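Local coordinates for hypothetical protein (Legionella pneumophila subsp. pneumophila, PDB 2IM9) that is of unknown function but belongs to the AmiA-like family of the papain-like peptidase clan, consistent with a role in cleaving amide bonds of peptidoglycan, at residues D96-T101 with L269-W274; I154-R159 with N218-P223; Q240-A245 with I312-V317; N276-F281 with D293-D298. All coordinates share one frame; numbering follows the deposited sequence. Where two conformers were deposited one is given.

Interaction 1 of 4, residues D96-T101 with L269-W274; sequences DTYVNT and LGFAIW
Val99, facing the strand from helix 95-107, is gripped between Leu269 and Phe271, with both of its methyl groups in use. CG1 stands anti to the backbone N (chi1 166°) and comes 4.0 Å from Phe271 CZ, while CG2 lies over one face of the Phe271 ring and also rests 3.8 Å from Gly270 CA. Leu269 meets the same valine obliquely, its CG 4.0 Å from Val99 CG2. Its CD2 turns to the acid end of Asp96, approaching OD1 at 3.1 Å, a tight contact between an apolar methyl and a carboxylate oxygen. The axes of the short segments 96-101 and 269-274 approach to 7.8 Å at 44°, a helix packed on a central antiparallel sheet, consistent with the papain-like fold of its clan, in which a core helix lies against the sheet. Phe271 also lies against the helix backbone: its CZ is 3.8 Å from Val99 CA, and its edge is turned to the Tyr98 ring in an offset edge-to-face pair, planes at 73°, with Tyr98 CE2 near the plane of the phenylalanine ring. Tyr98 is held at its far end by a hydrogen bond from OH to Ser61 O, and Phe93 meets its ring edge-to-face.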
loop_
_atom_site.group_PDB
_atom_site.type_symbol
_atom_site.label_atom_id
_atom_site.label_comp_id
_atom_site.label_asym_id
_atom_site.label_seq_id
_atom_site.Cartn_x
_atom_site.Cartn_y
_atom_site.Cartn_z
ATOM N N ASP A 96 -3.245 2.609 -0.427
ATOM C CA ASP A 96 -2.076 2.143 -1.187
ATOM C C ASP A 96 -1.220 3.306 -1.663
ATOM O O ASP A 96 -0.004 3.269 -1.539
ATOM C CB ASP A 96 -2.523 1.348 -2.428
ATOM C CG ASP A 96 -3.456 0.207 -2.095
ATOM O OD1 ASP A 96 -3.091 -0.630 -1.258
ATOM O OD2 ASP A 96 -4.556 0.144 -2.692
ATOM N N THR A 97 -1.849 4.333 -2.222
ATOM C CA THR A 97 -1.085 5.468 -2.739
ATOM C C THR A 97 -0.425 6.278 -1.616
ATOM O O THR A 97 0.649 6.866 -1.816
ATOM C CB THR A 97 -1.911 6.364 -3.685
ATOM O OG1 THR A 97 -2.879 7.104 -2.934
ATOM C CG2 THR A 97 -2.638 5.509 -4.755
ATOM N N TYR A 98 -1.048 6.319 -0.444
ATOM C CA TYR A 98 -0.421 6.969 0.697
ATOM C C TYR A 98 0.898 6.293 1.052
ATOM O O TYR A 98 1.930 6.940 1.185
ATOM C CB TYR A 98 -1.376 6.972 1.889
ATOM C CG TYR A 98 -0.834 7.631 3.124
ATOM C CD1 TYR A 98 -0.451 8.977 3.119
ATOM C CD2 TYR A 98 -0.743 6.921 4.332
ATOM C CE1 TYR A 98 0.044 9.582 4.283
ATOM C CE2 TYR A 98 -0.245 7.514 5.479
ATOM C CZ TYR A 98 0.126 8.842 5.453
ATOM O OH TYR A 98 0.600 9.418 6.602
ATOM N N VAL A 99 0.868 4.973 1.208
ATOM C CA VAL A 99 2.081 4.260 1.599
ATOM C C VAL A 99 3.154 4.401 0.510
ATOM O O VAL A 99 4.320 4.687 0.812
ATOM C CB VAL A 99 1.736 2.800 1.950
ATOM C CG1 VAL A 99 2.987 1.932 2.035
ATOM C CG2 VAL A 99 0.992 2.762 3.282
ATOM N N ASN A 100 2.752 4.233 -0.749
ATOM C CA ASN A 100 3.694 4.358 -1.865
ATOM C C ASN A 100 4.327 5.746 -1.943
ATOM O O ASN A 100 5.535 5.887 -2.185
ATOM C CB ASN A 100 2.973 4.079 -3.183
ATOM C CG ASN A 100 2.904 2.598 -3.503
ATOM O OD1 ASN A 100 3.810 1.846 -3.171
ATOM N ND2 ASN A 100 1.831 2.182 -4.172
ATOM N N THR A 101 3.505 6.766 -1.756
ATOM C CA THR A 101 3.999 8.141 -1.854
ATOM C C THR A 101 4.955 8.443 -0.693
ATOM O O THR A 101 6.063 8.945 -0.910
ATOM C CB THR A 101 2.857 9.144 -1.885
ATOM O OG1 THR A 101 2.041 8.861 -3.029
ATOM C CG2 THR A 101 3.416 10.551 -1.993
ATOM N N LEU A 269 -3.802 -1.087 4.432
ATOM C CA LEU A 269 -2.445 -0.921 4.955
ATOM C C LEU A 269 -2.147 0.496 5.370
ATOM O O LEU A 269 -2.887 1.425 5.037
ATOM C CB LEU A 269 -1.383 -1.463 3.984
ATOM C CG LEU A 269 -1.069 -0.657 2.718
ATOM C CD1 LEU A 269 0.220 -1.191 2.108
ATOM C CD2 LEU A 269 -2.171 -0.814 1.731
ATOM N N GLY A 270 -1.047 0.660 6.094
ATOM C CA GLY A 270 -0.659 1.973 6.628
ATOM C C GLY A 270 0.639 1.801 7.391
ATOM O O GLY A 270 1.290 0.747 7.283
ATOM N N PHE A 271 1.008 2.812 8.177
ATOM C CA PHE A 271 2.259 2.792 8.925
ATOM C C PHE A 271 2.034 2.651 10.422
ATOM O O PHE A 271 1.011 3.121 10.951
ATOM C CB PHE A 271 3.039 4.095 8.707
ATOM C CG PHE A 271 3.498 4.303 7.291
ATOM C CD1 PHE A 271 4.578 3.597 6.784
ATOM C CD2 PHE A 271 2.839 5.209 6.462
ATOM C CE1 PHE A 271 5.009 3.787 5.467
ATOM C CE2 PHE A 271 3.261 5.411 5.144
ATOM C CZ PHE A 271 4.353 4.698 4.644
ATOM N N ALA A 272 2.973 1.976 11.071
ATOM C CA ALA A 272 3.051 1.916 12.530
ATOM C C ALA A 272 3.857 3.113 12.977
ATOM O O ALA A 272 5.013 3.251 12.588
ATOM C CB ALA A 272 3.752 0.620 12.984
ATOM N N ILE A 273 3.271 3.969 13.810
ATOM C CA ILE A 273 3.995 5.150 14.287
ATOM C C ILE A 273 3.875 5.232 15.813
ATOM O O ILE A 273 2.765 5.297 16.327
ATOM C CB ILE A 273 3.436 6.466 13.658
ATOM C CG1 ILE A 273 3.478 6.441 12.117
ATOM C CG2 ILE A 273 4.189 7.703 14.228
ATOM C CD1 ILE A 273 4.905 6.476 11.483
ATOM N N TRP A 274 5.010 5.227 16.505
ATOM C CA TRP A 274 5.036 5.367 17.970
ATOM C C TRP A 274 5.065 6.856 18.340
ATOM O O TRP A 274 5.934 7.594 17.876
ATOM C CB TRP A 274 6.262 4.694 18.551
ATOM C CG TRP A 274 6.168 3.205 18.577
ATOM C CD1 TRP A 274 6.586 2.330 17.606
ATOM C CD2 TRP A 274 5.604 2.414 19.623
ATOM N NE1 TRP A 274 6.319 1.030 18.003
ATOM C CE2 TRP A 274 5.709 1.061 19.231
ATOM C CE3 TRP A 274 5.014 2.717 20.861
ATOM C CZ2 TRP A 274 5.263 0.010 20.042
ATOM C CZ3 TRP A 274 4.565 1.675 21.660
ATOM C CH2 TRP A 274 4.684 0.340 21.246
#

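Interaction 2 of 4, residues I154-R159 with N218-P223; sequences ITFSIR and NVPYIP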
loop_
_atom_site.group_PDB
_atom_site.type_symbol
_atom_site.label_atom_id
_atom_site.label_comp_id
_atom_site.label_asym_id
_atom_site.label_seq_id
_atom_site.Cartn_x
_atom_site.Cartn_y
_atom_site.Cartn_z
ATOM N N ILE A 154 8.958 -8.910 8.563
ATOM C CA ILE A 154 9.435 -9.285 9.895
ATOM C C ILE A 154 8.352 -9.887 10.797
ATOM O O ILE A 154 8.570 -10.060 12.002
ATOM C CB ILE A 154 10.131 -8.108 10.601
ATOM C CG1 ILE A 154 9.159 -6.955 10.882
ATOM C CG2 ILE A 154 11.324 -7.627 9.761
ATOM C CD1 ILE A 154 9.577 -6.133 12.083
ATOM N N THR A 155 7.207 -10.238 10.208
ATOM C CA THR A 155 6.061 -10.764 10.964
ATOM C C THR A 155 6.443 -11.888 11.928
ATOM O O THR A 155 6.079 -11.849 13.117
ATOM C CB THR A 155 4.947 -11.232 10.006
ATOM O OG1 THR A 155 4.683 -10.181 9.052
ATOM C CG2 THR A 155 3.670 -11.576 10.771
ATOM N N PHE A 156 7.193 -12.873 11.432
ATOM C CA PHE A 156 7.568 -14.016 12.286
ATOM C C PHE A 156 8.525 -13.652 13.428
ATOM O O PHE A 156 8.623 -14.404 14.403
ATOM C CB PHE A 156 8.165 -15.167 11.470
ATOM C CG PHE A 156 7.141 -16.145 10.970
ATOM C CD1 PHE A 156 6.551 -15.979 9.722
ATOM C CD2 PHE A 156 6.776 -17.251 11.752
ATOM C CE1 PHE A 156 5.597 -16.897 9.261
ATOM C CE2 PHE A 156 5.822 -18.174 11.299
ATOM C CZ PHE A 156 5.238 -18.000 10.054
ATOM N N SER A 157 9.246 -12.540 13.294
ATOM C CA SER A 157 10.197 -12.114 14.323
ATOM C C SER A 157 9.508 -11.506 15.550
ATOM O O SER A 157 10.165 -11.186 16.551
ATOM C CB SER A 157 11.194 -11.107 13.754
ATOM O OG SER A 157 10.600 -9.820 13.693
ATOM N N ILE A 158 8.197 -11.331 15.472
ATOM C CA ILE A 158 7.445 -10.806 16.599
ATOM C C ILE A 158 6.998 -12.019 17.399
ATOM O O ILE A 158 6.049 -12.703 17.029
ATOM C CB ILE A 158 6.292 -9.903 16.140
ATOM C CG1 ILE A 158 6.886 -8.655 15.467
ATOM C CG2 ILE A 158 5.402 -9.501 17.336
ATOM C CD1 ILE A 158 5.968 -7.965 14.568
ATOM N N ARG A 159 7.702 -12.280 18.493
ATOM C CA ARG A 159 7.590 -13.560 19.190
ATOM C C ARG A 159 6.989 -13.407 20.593
ATOM O O ARG A 159 7.030 -12.322 21.171
ATOM C CB ARG A 159 8.977 -14.213 19.247
ATOM C CG ARG A 159 9.646 -14.274 17.874
ATOM C CD ARG A 159 10.886 -15.179 17.855
ATOM N NE ARG A 159 11.978 -14.629 18.661
ATOM C CZ ARG A 159 13.178 -15.192 18.779
ATOM N NH1 ARG A 159 13.457 -16.330 18.142
ATOM N NH2 ARG A 159 14.103 -14.610 19.534
ATOM N N ASN A 218 1.419 -16.222 -0.026
ATOM C CA ASN A 218 1.866 -16.847 1.223
ATOM C C ASN A 218 2.244 -15.701 2.169
ATOM O O ASN A 218 3.395 -15.213 2.193
ATOM C CB ASN A 218 3.041 -17.806 0.992
ATOM C CG ASN A 218 3.143 -18.892 2.073
ATOM O OD1 ASN A 218 2.127 -19.334 2.630
ATOM N ND2 ASN A 218 4.358 -19.363 2.328
ATOM N N VAL A 219 1.251 -15.241 2.917
ATOM C CA VAL A 219 1.391 -13.990 3.655
ATOM C C VAL A 219 1.418 -14.279 5.147
ATOM O O VAL A 219 0.383 -14.647 5.719
ATOM C CB VAL A 219 0.216 -13.036 3.374
ATOM C CG1 VAL A 219 0.401 -11.721 4.171
ATOM C CG2 VAL A 219 0.094 -12.758 1.843
ATOM N N PRO A 220 2.585 -14.076 5.791
ATOM C CA PRO A 220 2.590 -14.275 7.242
ATOM C C PRO A 220 1.678 -13.273 7.938
ATOM O O PRO A 220 1.549 -12.121 7.481
ATOM C CB PRO A 220 4.054 -14.021 7.627
ATOM C CG PRO A 220 4.822 -14.296 6.355
ATOM C CD PRO A 220 3.929 -13.717 5.291
ATOM N N TYR A 221 1.041 -13.692 9.024
ATOM C CA TYR A 221 0.279 -12.727 9.832
ATOM C C TYR A 221 0.270 -13.133 11.289
ATOM O O TYR A 221 0.291 -14.335 11.621
ATOM C CB TYR A 221 -1.158 -12.503 9.304
ATOM C CG TYR A 221 -2.113 -13.666 9.513
ATOM C CD1 TYR A 221 -3.028 -13.662 10.576
ATOM C CD2 TYR A 221 -2.116 -14.765 8.645
ATOM C CE1 TYR A 221 -3.930 -14.724 10.769
ATOM C CE2 TYR A 221 -3.004 -15.858 8.864
ATOM C CZ TYR A 221 -3.900 -15.813 9.911
ATOM O OH TYR A 221 -4.783 -16.869 10.106
ATOM N N ILE A 222 0.273 -12.114 12.150
ATOM C CA ILE A 222 0.097 -12.337 13.579
ATOM C C ILE A 222 -1.400 -12.322 13.807
ATOM O O ILE A 222 -2.067 -11.323 13.520
ATOM C CB ILE A 222 0.726 -11.222 14.405
ATOM C CG1 ILE A 222 2.228 -11.110 14.117
ATOM C CG2 ILE A 222 0.560 -11.496 15.912
ATOM C CD1 ILE A 222 2.826 -9.871 14.731
ATOM N N PRO A 223 -1.946 -13.434 14.315
ATOM C CA PRO A 223 -3.388 -13.575 14.494
ATOM C C PRO A 223 -3.935 -12.802 15.697
ATOM O O PRO A 223 -3.219 -12.610 16.691
ATOM C CB PRO A 223 -3.541 -15.074 14.760
ATOM C CG PRO A 223 -2.306 -15.455 15.404
ATOM C CD PRO A 223 -1.230 -14.655 14.732
#
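Pro220 CB approaches CD1 and CE1 of the Phe156 ring obliquely, 3.6 Å from CE1, the two side chains crossing at about a right angle. Tyr169 meets the same ring with planes at about 45°. The other aromatic group, Tyr221, points away from residues 154-159; at the edge of its ring, in plane, sits Val219 O. Thr155 carries much of the contact. Its CB is 3.8 Å from Pro220 CB, and its CG2, anti to the backbone N, lies 3.7 Å from Ile222 CG1 and also near Tyr221 CA, the side chains of Thr155 and Ile222 sliding past each other in opposite directions. OG1 is turned to other partners, hydrogen-bonding Asp153 OD1 and Ile314 N. Ile158 closes the far end, crossing Ile222 at about a right angle; Ile222 CD1 lies 3.7 Å from each of Ile158 CB, CG2 and CD1. The short 3-10 turn at 155-157 is fastened by Ile154 O, which accepts from both Ser157 N and Ser157 OG, the hydroxyl in the carbonyl plane on a lone pair. The turn follows strand 151-153 and packs on strand 214-223, which runs between strands 168-175 and 311-317 in the antiparallel sheet.

Interaction 3 of 4, residues Q240-A245 with I312-V317; sequences QIPNGA and INIQVV
Pro242 and Ala245, the ends of a type II beta turn, pack on strand 311-317 just as the chain is about to enter strand 246-254. The turn is closed by Ala245 N bonding to Pro242 O at 3.2 Å, and Gly244 takes the positive phi (84°) that its third position requires. Apolar contacts carry most of the join. Ile241 and Ile312 reach toward each other tip to tip, their CD1 atoms 4.0 Å apart; for Ile312 this uses a CG1 lodged between the backbone N and the carbonyl carbon (chi1 60°), with CD1 extended beyond it. Pro242 crosses Val316 at about a right angle, CG lying 3.7 Å from Val316 CG1. Ala245 CB sits 3.8 Å from Ile314 CG2 in the conformer described, one of two deposited for that isoleucine, and 3.4 Å from Gln315 O. Among polar contacts, Trp274 holds two of the loop's groups, its NE1 bonding Ile241 O and its N bonding Asn243 OD1. No direct hydrogen bond crosses between the segments; one water joins them, donating to Gly244 O at 2.9 Å and accepting from Val317 N at 3.0 Å.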
loop_
_atom_site.group_PDB
_atom_site.type_symbol
_atom_site.label_atom_id
_atom_site.label_comp_id
_atom_site.label_asym_id
_atom_site.label_seq_id
_atom_site.Cartn_x
_atom_site.Cartn_y
_atom_site.Cartn_z
ATOM N N GLN A 240 6.875 -4.951 19.923
ATOM C CA GLN A 240 7.909 -5.349 18.966
ATOM C C GLN A 240 7.688 -4.801 17.556
ATOM O O GLN A 240 8.520 -5.002 16.667
ATOM C CB GLN A 240 8.057 -6.875 18.903
ATOM C CG GLN A 240 8.571 -7.492 20.193
ATOM C CD GLN A 240 8.430 -9.000 20.173
ATOM O OE1 GLN A 240 9.104 -9.685 19.406
ATOM N NE2 GLN A 240 7.539 -9.522 21.003
ATOM N N ILE A 241 6.569 -4.119 17.350
ATOM C CA ILE A 241 6.294 -3.518 16.050
ATOM C C ILE A 241 7.134 -2.235 15.995
ATOM O O ILE A 241 6.958 -1.352 16.839
ATOM C CB ILE A 241 4.792 -3.212 15.901
ATOM C CG1 ILE A 241 3.969 -4.514 16.014
ATOM C CG2 ILE A 241 4.524 -2.451 14.597
ATOM C CD1 ILE A 241 2.447 -4.324 16.009
ATOM N N PRO A 242 8.065 -2.135 15.025
ATOM C CA PRO A 242 8.999 -0.999 14.963
ATOM C C PRO A 242 8.344 0.277 14.460
ATOM O O PRO A 242 7.463 0.227 13.622
ATOM C CB PRO A 242 10.048 -1.444 13.930
ATOM C CG PRO A 242 9.754 -2.836 13.581
ATOM C CD PRO A 242 8.310 -3.106 13.948
ATOM N N ASN A 243 8.808 1.421 14.956
ATOM C CA ASN A 243 8.405 2.698 14.392
ATOM C C ASN A 243 8.709 2.737 12.892
ATOM O O ASN A 243 9.805 2.344 12.462
ATOM C CB ASN A 243 9.119 3.844 15.115
ATOM C CG ASN A 243 8.548 5.202 14.757
ATOM O OD1 ASN A 243 7.341 5.425 14.846
ATOM N ND2 ASN A 243 9.420 6.123 14.350
ATOM N N GLY A 244 7.730 3.193 12.109
ATOM C CA GLY A 244 7.898 3.343 10.660
ATOM C C GLY A 244 7.656 2.064 9.881
ATOM O O GLY A 244 7.868 2.027 8.668
ATOM N N ALA A 245 7.212 1.003 10.563
ATOM C CA ALA A 245 6.918 -0.247 9.849
ATOM C C ALA A 245 5.652 -0.073 8.988
ATOM O O ALA A 245 4.843 0.840 9.219
ATOM C CB ALA A 245 6.746 -1.405 10.823
ATOM N N ILE A 312 -2.512 -9.252 11.305
ATOM C CA ILE A 312 -1.676 -8.251 10.620
ATOM C C ILE A 312 -0.317 -8.781 10.140
ATOM O O ILE A 312 0.255 -9.670 10.748
ATOM C CB ILE A 312 -1.412 -7.032 11.535
ATOM C CG1 ILE A 312 -0.680 -7.428 12.827
ATOM C CG2 ILE A 312 -2.728 -6.284 11.794
ATOM C CD1 ILE A 312 -0.284 -6.211 13.698
ATOM N N ASN A 313 0.187 -8.196 9.059
ATOM C CA ASN A 313 1.528 -8.484 8.539
ATOM C C ASN A 313 2.367 -7.238 8.765
ATOM O O ASN A 313 1.854 -6.121 8.660
ATOM C CB ASN A 313 1.435 -8.864 7.044
ATOM C CG ASN A 313 2.794 -8.994 6.367
ATOM O OD1 ASN A 313 3.418 -8.001 5.977
ATOM N ND2 ASN A 313 3.240 -10.218 6.189
ATOM N N ILE A 314 3.648 -7.440 9.092
ATOM C CA ILE A 314 4.545 -6.317 9.400
ATOM C C ILE A 314 5.793 -6.391 8.526
ATOM O O ILE A 314 6.474 -7.415 8.478
ATOM C CB ILE A 314 4.977 -6.301 10.900
ATOM C CG1 ILE A 314 3.762 -6.348 11.848
ATOM C CG2 ILE A 314 5.803 -5.051 11.220
ATOM C CD1 ILE A 314 3.310 -7.745 12.221
ATOM N N GLN A 315 6.087 -5.279 7.845
ATOM C CA GLN A 315 7.287 -5.151 7.023
ATOM C C GLN A 315 8.064 -3.920 7.441
ATOM O O GLN A 315 7.491 -2.948 7.944
ATOM C CB GLN A 315 6.897 -4.999 5.567
ATOM C CG GLN A 315 6.362 -6.278 4.962
ATOM C CD GLN A 315 6.016 -6.075 3.528
ATOM O OE1 GLN A 315 5.019 -5.408 3.211
ATOM N NE2 GLN A 315 6.843 -6.621 2.636
ATOM N N VAL A 316 9.378 -3.958 7.255
ATOM C CA VAL A 316 10.205 -2.784 7.533
ATOM C C VAL A 316 10.953 -2.390 6.274
ATOM O O VAL A 316 11.114 -3.196 5.361
ATOM C CB VAL A 316 11.211 -3.003 8.675
ATOM C CG1 VAL A 316 10.482 -3.268 9.997
ATOM C CG2 VAL A 316 12.153 -4.158 8.345
ATOM N N VAL A 317 11.355 -1.128 6.214
ATOM C CA VAL A 317 12.083 -0.594 5.075
ATOM C C VAL A 317 13.565 -0.833 5.351
ATOM O O VAL A 317 14.046 -0.526 6.439
ATOM C CB VAL A 317 11.810 0.913 4.904
ATOM C CG1 VAL A 317 12.748 1.546 3.845
ATOM C CG2 VAL A 317 10.352 1.149 4.560
HETATM O O HOH W 1 10.398 0.769 8.295
#

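Interaction 4 of 4, residues N276-F281 with D293-D298; sequences NNELFF and DVSLID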
loop_
_atom_site.group_PDB
_atom_site.type_symbol
_atom_site.label_atom_id
_atom_site.label_comp_id
_atom_site.label_asym_id
_atom_site.label_seq_id
_atom_site.Cartn_x
_atom_site.Cartn_y
_atom_site.Cartn_z
ATOM N N ASN A 276 4.668 9.211 21.907
ATOM C CA ASN A 276 4.481 9.278 23.348
ATOM C C ASN A 276 4.292 7.882 23.926
ATOM O O ASN A 276 3.452 7.665 24.792
ATOM C CB ASN A 276 3.310 10.216 23.712
ATOM C CG ASN A 276 3.395 10.714 25.155
ATOM O OD1 ASN A 276 4.474 11.094 25.609
ATOM N ND2 ASN A 276 2.267 10.681 25.879
ATOM N N ASN A 277 5.078 6.934 23.425
ATOM C CA ASN A 277 5.063 5.547 23.926
ATOM C C ASN A 277 3.703 4.848 23.735
ATOM O O ASN A 277 3.349 3.918 24.482
ATOM C CB ASN A 277 5.569 5.498 25.394
ATOM C CG ASN A 277 6.106 4.127 25.802
ATOM O OD1 ASN A 277 6.792 3.452 25.038
ATOM N ND2 ASN A 277 5.779 3.713 27.007
ATOM N N GLU A 278 2.956 5.296 22.721
ATOM C CA GLU A 278 1.704 4.672 22.294
ATOM C C GLU A 278 1.794 4.388 20.790
ATOM O O GLU A 278 2.363 5.168 20.035
ATOM C CB GLU A 278 0.507 5.592 22.589
ATOM C CG GLU A 278 -0.875 4.997 22.217
ATOM C CD GLU A 278 -2.075 5.834 22.696
ATOM O OE1 GLU A 278 -1.879 6.987 23.145
ATOM O OE2 GLU A 278 -3.223 5.334 22.605
ATOM N N LEU A 279 1.233 3.271 20.361
ATOM C CA LEU A 279 1.382 2.871 18.961
ATOM C C LEU A 279 0.151 3.254 18.146
ATOM O O LEU A 279 -0.973 2.849 18.474
ATOM C CB LEU A 279 1.653 1.374 18.867
ATOM C CG LEU A 279 1.864 0.751 17.487
ATOM C CD1 LEU A 279 2.994 1.437 16.746
ATOM C CD2 LEU A 279 2.136 -0.747 17.698
ATOM N N PHE A 280 0.397 3.999 17.065
ATOM C CA PHE A 280 -0.644 4.452 16.153
ATOM C C PHE A 280 -0.560 3.788 14.779
ATOM O O PHE A 280 0.506 3.352 14.336
ATOM C CB PHE A 280 -0.643 5.987 16.043
ATOM C CG PHE A 280 -1.019 6.665 17.335
ATOM C CD1 PHE A 280 -2.343 6.985 17.610
ATOM C CD2 PHE A 280 -0.053 6.902 18.308
ATOM C CE1 PHE A 280 -2.697 7.576 18.846
ATOM C CE2 PHE A 280 -0.393 7.487 19.521
ATOM C CZ PHE A 280 -1.720 7.823 19.785
ATOM N N PHE A 281 -1.712 3.696 14.151
ATOM C CA PHE A 281 -1.846 3.212 12.783
ATOM C C PHE A 281 -2.150 4.457 11.968
ATOM O O PHE A 281 -3.219 5.069 12.098
ATOM C CB PHE A 281 -2.976 2.190 12.732
ATOM C CG PHE A 281 -3.158 1.510 11.414
ATOM C CD1 PHE A 281 -2.063 1.131 10.620
ATOM C CD2 PHE A 281 -4.439 1.142 11.007
ATOM C CE1 PHE A 281 -2.255 0.445 9.421
ATOM C CE2 PHE A 281 -4.631 0.445 9.797
ATOM C CZ PHE A 281 -3.539 0.105 9.012
ATOM N N ASP A 293 -4.364 9.380 12.208
ATOM C CA ASP A 293 -3.729 8.522 13.209
ATOM C C ASP A 293 -4.809 7.926 14.096
ATOM O O ASP A 293 -5.629 8.671 14.642
ATOM C CB ASP A 293 -2.823 9.363 14.123
ATOM C CG ASP A 293 -1.463 9.613 13.532
ATOM O OD1 ASP A 293 -1.160 8.992 12.499
ATOM O OD2 ASP A 293 -0.697 10.423 14.099
ATOM N N VAL A 294 -4.826 6.604 14.238
ATOM C CA VAL A 294 -5.727 5.949 15.200
ATOM C C VAL A 294 -4.915 4.972 16.059
ATOM O O VAL A 294 -3.958 4.372 15.575
ATOM C CB VAL A 294 -6.908 5.188 14.522
ATOM C CG1 VAL A 294 -7.798 6.125 13.695
ATOM C CG2 VAL A 294 -6.391 4.021 13.686
ATOM N N SER A 295 -5.279 4.818 17.331
ATOM C CA SER A 295 -4.628 3.809 18.173
ATOM C C SER A 295 -4.643 2.454 17.469
ATOM O O SER A 295 -5.711 1.992 17.069
ATOM C CB SER A 295 -5.342 3.671 19.517
ATOM O OG SER A 295 -5.037 2.409 20.115
ATOM N N LEU A 296 -3.472 1.819 17.297
ATOM C CA LEU A 296 -3.447 0.533 16.582
ATOM C C LEU A 296 -4.185 -0.541 17.397
ATOM O O LEU A 296 -4.940 -1.332 16.852
ATOM C CB LEU A 296 -2.022 0.078 16.218
ATOM C CG LEU A 296 -1.974 -1.314 15.552
ATOM C CD1 LEU A 296 -2.570 -1.303 14.109
ATOM C CD2 LEU A 296 -0.583 -1.949 15.565
ATOM N N ILE A 297 -3.967 -0.555 18.707
ATOM C CA ILE A 297 -4.676 -1.501 19.579
ATOM C C ILE A 297 -6.197 -1.349 19.454
ATOM O O ILE A 297 -6.898 -2.331 19.208
ATOM C CB ILE A 297 -4.200 -1.396 21.059
ATOM C CG1 ILE A 297 -2.744 -1.871 21.174
ATOM C CG2 ILE A 297 -5.125 -2.210 21.977
ATOM C CD1 ILE A 297 -2.090 -1.556 22.515
ATOM N N ASP A 298 -6.703 -0.127 19.578
ATOM C CA ASP A 298 -8.148 0.123 19.443
ATOM C C ASP A 298 -8.683 -0.242 18.058
ATOM O O ASP A 298 -9.757 -0.827 17.943
ATOM C CB ASP A 298 -8.472 1.584 19.737
ATOM C CG ASP A 298 -8.230 1.956 21.177
ATOM O OD1 ASP A 298 -8.006 1.034 22.018
ATOM O OD2 ASP A 298 -8.268 3.182 21.463
HETATM O O HOH W 2 -3.669 2.534 22.231
HETATM O O HOH W 3 -2.013 1.255 20.369
#
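Phe281 and Val294 form an antiparallel hydrogen-bonded pair, Phe281 N to Val294 O at 2.7 Å and Val294 N to Phe281 O at 3.1 Å, the short strand segments running at 127° to each other; Phe280 pairs with Ser295 as a non-hydrogen-bonded pair whose side chains diverge, and Leu296 N then bonds Leu279 O at 2.9 Å, carrying the hairpin's bonding over the strand end into the first turn of helix 296-303. Among the side chains, Leu279 and Leu296 lie side by side and point the same way, their CD2 atoms 3.7 Å apart. The other branch of Leu296 turns to Phe281, CD1 reaching 3.8 Å from Phe281 CB. Val294 CG2 comes in at the edge of the Phe281 ring, near its plane. Phe280 instead places CD1 against the opposite strand's backbone, 3.6 Å from Val294 C. Asp293 is salt-bridged to Arg282 and Lys65. Ser295 is the N-cap of the helix: its OG, anti to its own backbone N (chi1 159°), accepts from Asp298 N at 3.1 Å and nearly straight. Leu279 O is gripped twice, since a water also donates to it and accepts from Ile297 N. In the hairpin, strand 278-285 lies between 290-295 and 264-275 in the sheet, while Leu296 also touches Ile247 of strand 246-254 and Phe238 of helix 235-238.

All four contacts reach one antiparallel sheet. Interaction 1, about 7 Å from the chain's centre, packs a helix on strand 264-275 by apolar and aromatic contact; interactions 2 and 3 are also buried, yet lie further out and rely on loop and turn side chains against strands 214-223 and 311-317, which are neighbours in the sheet. Interaction 4 is partly buried and alone of the four has direct backbone hydrogen bonds between its segments. Ile241 links interactions 1, 3 and 4: its O accepts from Trp274 NE1, and its CD1 packs against Leu279 and Leu296. Interaction 1 touches interaction 4 through Ile273 O and Phe280 N, whereas interaction 2 touches neither of them.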